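PDB 4B7H: catalase from Corynebacterium glutamicum, which breaks down hydrogen peroxide to water and oxygen at a haem iron, is inhibited by nitric oxide, and carries bound NADPH. Local coordinates for residues Asn374-Glu382 with Pro395-Gly405. Residues are numbered along the deposited sequence; the frame is centred on the assembly and turned at random.
Sequences NEVNTYSRE and PSYSPNRYDKG
The Y379 ring is inserted into the loop 395-405, and the side chain of K404 runs past it in the opposite direction. CE of K404 lies over one face, 3.7 Å from the centroid of the Y379 ring, a CH-pi contact. The backbone N of S398 sits over the opposite face, towards the rim. At the ring edge, Y379 OH donates to G405 O over 2.6 Å. This bond lies in the carbonyl plane, on a lone pair.

K404 bends at its last torsion (chi4 72°), which turns NZ towards two acceptors of 374-382. K404 NZ donates to N377 OD1 at 2.8 Å, nearly in line with the C=O bond. K404 NZ also donates to T378 O at 2.9 Å, from well above that carbonyl's plane. N377 returns a bond from ND2 to K404 O, 3.0 Å long and nearly straight at 168°. Both ends of one amide thus grip one lysine.

Further out, D390 forms a salt bridge with K404 NZ. T378 OG1 accepts from S380 N in an ST turn and is also hydrogen-bonded to H25 of a second subunit. S396 O and Y397 OH are hydrogen-bonded to H160 and D178, respectively, of a third subunit.

The contact joins two irregular loop segments where three subunits of the tetramer meet. The buried amino group of K404 meets two oxygens and a carboxylate, surroundings that would probably keep it protonated.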
loop_
_atom_site.group_PDB
_atom_site.type_symbol
_atom_site.label_atom_id
_atom_site.label_comp_id
_atom_site.label_asym_id
_atom_site.label_seq_id
_atom_site.Cartn_x
_atom_site.Cartn_y
_atom_site.Cartn_z
ATOM N N ASN A 374 -29.106 -0.888 -2.427
ATOM C CA ASN A 374 -29.598 -1.151 -1.073
ATOM C C ASN A 374 -28.510 -0.964 -0.012
ATOM O O ASN A 374 -27.317 -0.988 -0.328
ATOM C CB ASN A 374 -30.243 -2.555 -0.976
ATOM C CG ASN A 374 -29.285 -3.698 -1.373
ATOM O OD1 ASN A 374 -28.549 -3.604 -2.357
ATOM N ND2 ASN A 374 -29.314 -4.792 -0.607
ATOM N N GLU A 375 -28.908 -0.761 1.240
ATOM C CA GLU A 375 -27.930 -0.574 2.310
ATOM C C GLU A 375 -27.211 -1.874 2.632
ATOM O O GLU A 375 -27.816 -2.943 2.686
ATOM C CB GLU A 375 -28.591 -0.025 3.576
ATOM C CG GLU A 375 -29.112 1.403 3.440
ATOM C CD GLU A 375 -28.028 2.463 3.585
ATOM O OE1 GLU A 375 -26.868 2.121 3.895
ATOM O OE2 GLU A 375 -28.346 3.655 3.398
ATOM N N VAL A 376 -25.906 -1.776 2.839
ATOM C CA VAL A 376 -25.112 -2.922 3.247
ATOM C C VAL A 376 -25.134 -3.022 4.768
ATOM O O VAL A 376 -24.822 -2.050 5.460
ATOM C CB VAL A 376 -23.667 -2.773 2.741
ATOM C CG1 VAL A 376 -22.735 -3.780 3.417
ATOM C CG2 VAL A 376 -23.623 -2.894 1.219
ATOM N N ASN A 377 -25.504 -4.198 5.279
ATOM C CA ASN A 377 -25.565 -4.453 6.713
ATOM C C ASN A 377 -24.482 -5.463 7.071
ATOM O O ASN A 377 -24.662 -6.670 6.911
ATOM C CB ASN A 377 -26.955 -4.978 7.109
ATOM C CG ASN A 377 -27.107 -5.150 8.615
ATOM O OD1 ASN A 377 -26.256 -4.708 9.388
ATOM N ND2 ASN A 377 -28.185 -5.800 9.035
ATOM N N THR A 378 -23.348 -4.966 7.551
ATOM C CA THR A 378 -22.170 -5.803 7.718
ATOM C C THR A 378 -21.503 -5.542 9.055
ATOM O O THR A 378 -21.590 -4.437 9.601
ATOM C CB THR A 378 -21.141 -5.562 6.577
ATOM O OG1 THR A 378 -20.051 -6.480 6.710
ATOM C CG2 THR A 378 -20.588 -4.140 6.633
ATOM N N TYR A 379 -20.828 -6.559 9.579
ATOM C CA TYR A 379 -20.015 -6.386 10.778
ATOM C C TYR A 379 -18.562 -6.042 10.439
ATOM O O TYR A 379 -17.755 -5.771 11.329
ATOM C CB TYR A 379 -20.100 -7.624 11.675
ATOM C CG TYR A 379 -21.437 -7.728 12.356
ATOM C CD1 TYR A 379 -21.693 -7.029 13.526
ATOM C CD2 TYR A 379 -22.455 -8.511 11.825
ATOM C CE1 TYR A 379 -22.932 -7.114 14.156
ATOM C CE2 TYR A 379 -23.699 -8.593 12.452
ATOM C CZ TYR A 379 -23.923 -7.896 13.616
ATOM O OH TYR A 379 -25.149 -7.973 14.239
ATOM N N SER A 380 -18.220 -6.033 9.154
ATOM C CA SER A 380 -16.883 -5.581 8.763
ATOM C C SER A 380 -16.698 -4.114 9.142
ATOM O O SER A 380 -17.663 -3.343 9.171
ATOM C CB SER A 380 -16.665 -5.745 7.259
ATOM O OG SER A 380 -16.683 -7.109 6.893
ATOM N N ARG A 381 -15.453 -3.725 9.409
ATOM C CA ARG A 381 -15.161 -2.393 9.925
ATOM C C ARG A 381 -13.738 -1.992 9.580
ATOM O O ARG A 381 -12.927 -2.825 9.144
ATOM C CB ARG A 381 -15.340 -2.367 11.449
ATOM C CG ARG A 381 -14.315 -3.225 12.191
ATOM C CD ARG A 381 -14.462 -3.101 13.691
ATOM N NE ARG A 381 -13.279 -3.606 14.381
ATOM C CZ ARG A 381 -13.009 -3.365 15.659
ATOM N NH1 ARG A 381 -13.848 -2.647 16.391
ATOM N NH2 ARG A 381 -11.905 -3.845 16.208
ATOM N N GLU A 382 -13.441 -0.711 9.782
ATOM C CA GLU A 382 -12.081 -0.179 9.692
ATOM C C GLU A 382 -11.451 -0.449 8.327
ATOM O O GLU A 382 -12.157 -0.444 7.306
ATOM C CB GLU A 382 -11.225 -0.643 10.885
ATOM C CG GLU A 382 -11.938 -0.299 12.184
ATOM C CD GLU A 382 -11.208 -0.688 13.455
ATOM O OE1 GLU A 382 -10.085 -1.223 13.394
ATOM O OE2 GLU A 382 -11.782 -0.457 14.540
ATOM N N PRO A 395 -23.360 -2.678 17.192
ATOM C CA PRO A 395 -22.422 -3.719 17.626
ATOM C C PRO A 395 -21.490 -4.180 16.507
ATOM O O PRO A 395 -21.830 -4.117 15.322
ATOM C CB PRO A 395 -23.349 -4.857 18.061
ATOM C CG PRO A 395 -24.591 -4.656 17.243
ATOM C CD PRO A 395 -24.755 -3.157 17.192
ATOM N N SER A 396 -20.311 -4.649 16.902
ATOM C CA SER A 396 -19.282 -5.067 15.960
ATOM C C SER A 396 -19.211 -6.590 15.815
ATOM O O SER A 396 -18.394 -7.109 15.063
ATOM C CB SER A 396 -17.933 -4.573 16.465
ATOM O OG SER A 396 -17.676 -5.178 17.723
ATOM N N TYR A 397 -20.069 -7.309 16.530
ATOM C CA TYR A 397 -19.973 -8.764 16.615
ATOM C C TYR A 397 -21.382 -9.335 16.604
ATOM O O TYR A 397 -22.324 -8.679 17.067
ATOM C CB TYR A 397 -19.277 -9.153 17.936
ATOM C CG TYR A 397 -20.073 -8.686 19.145
ATOM C CD1 TYR A 397 -20.022 -7.357 19.571
ATOM C CD2 TYR A 397 -20.923 -9.563 19.828
ATOM C CE1 TYR A 397 -20.786 -6.917 20.648
ATOM C CE2 TYR A 397 -21.687 -9.131 20.922
ATOM C CZ TYR A 397 -21.610 -7.807 21.316
ATOM O OH TYR A 397 -22.359 -7.357 22.377
ATOM N N SER A 398 -21.537 -10.554 16.093
ATOM C CA SER A 398 -22.778 -11.299 16.298
ATOM C C SER A 398 -22.401 -12.720 16.710
ATOM O O SER A 398 -21.346 -13.218 16.321
ATOM C CB SER A 398 -23.692 -11.282 15.058
ATOM O OG SER A 398 -23.382 -12.335 14.153
ATOM N N PRO A 399 -23.253 -13.383 17.507
ATOM C CA PRO A 399 -24.551 -12.913 18.011
ATOM C C PRO A 399 -24.406 -11.844 19.084
ATOM O O PRO A 399 -23.409 -11.829 19.812
ATOM C CB PRO A 399 -25.153 -14.178 18.623
ATOM C CG PRO A 399 -23.943 -14.971 19.057
ATOM C CD PRO A 399 -22.969 -14.760 17.941
ATOM N N ASN A 400 -25.387 -10.949 19.168
ATOM C CA ASN A 400 -25.362 -9.874 20.148
ATOM C C ASN A 400 -26.747 -9.620 20.711
ATOM O O ASN A 400 -27.738 -10.155 20.190
ATOM C CB ASN A 400 -24.777 -8.588 19.547
ATOM C CG ASN A 400 -25.538 -8.107 18.332
ATOM O OD1 ASN A 400 -25.040 -8.173 17.191
ATOM N ND2 ASN A 400 -26.739 -7.618 18.553
ATOM N N ARG A 401 -26.816 -8.790 21.752
ATOM C CA ARG A 401 -28.077 -8.510 22.444
ATOM C C ARG A 401 -28.903 -7.379 21.827
ATOM O O ARG A 401 -29.918 -6.962 22.399
ATOM C CB ARG A 401 -27.824 -8.247 23.935
ATOM C CG ARG A 401 -27.026 -6.981 24.270
ATOM C CD ARG A 401 -26.858 -6.885 25.778
ATOM N NE ARG A 401 -26.100 -5.721 26.228
ATOM C CZ ARG A 401 -26.642 -4.527 26.458
ATOM N NH1 ARG A 401 -27.939 -4.338 26.246
ATOM N NH2 ARG A 401 -25.890 -3.520 26.891
ATOM N N TYR A 402 -28.479 -6.909 20.656
ATOM C CA TYR A 402 -29.115 -5.780 19.978
ATOM C C TYR A 402 -29.912 -6.244 18.752
ATOM O O TYR A 402 -30.346 -7.396 18.704
ATOM C CB TYR A 402 -28.068 -4.716 19.620
ATOM C CG TYR A 402 -27.155 -4.390 20.782
ATOM C CD1 TYR A 402 -27.536 -3.479 21.770
ATOM C CD2 TYR A 402 -25.910 -5.005 20.901
ATOM C CE1 TYR A 402 -26.694 -3.196 22.844
ATOM C CE2 TYR A 402 -25.064 -4.723 21.962
ATOM C CZ TYR A 402 -25.457 -3.817 22.924
ATOM O OH TYR A 402 -24.609 -3.551 23.973
ATOM N N ASP A 403 -30.103 -5.366 17.767
ATOM C CA ASP A 403 -31.044 -5.653 16.688
ATOM C C ASP A 403 -30.424 -5.700 15.295
ATOM O O ASP A 403 -31.124 -5.969 14.319
ATOM C CB ASP A 403 -32.179 -4.621 16.687
ATOM C CG ASP A 403 -32.894 -4.542 18.014
ATOM O OD1 ASP A 403 -33.187 -5.608 18.595
ATOM O OD2 ASP A 403 -33.155 -3.411 18.480
ATOM N N LYS A 404 -29.126 -5.432 15.198
ATOM C CA LYS A 404 -28.462 -5.360 13.895
ATOM C C LYS A 404 -28.632 -6.645 13.066
ATOM O O LYS A 404 -28.819 -6.597 11.843
ATOM C CB LYS A 404 -26.990 -4.984 14.073
ATOM C CG LYS A 404 -26.191 -4.897 12.785
ATOM C CD LYS A 404 -24.798 -4.335 13.077
ATOM C CE LYS A 404 -23.836 -4.479 11.896
ATOM N NZ LYS A 404 -24.155 -3.558 10.763
ATOM N N GLY A 405 -28.580 -7.787 13.739
ATOM C CA GLY A 405 -28.942 -9.050 13.117
ATOM C C GLY A 405 -27.802 -9.969 12.716
ATOM O O GLY A 405 -26.635 -9.685 12.951
#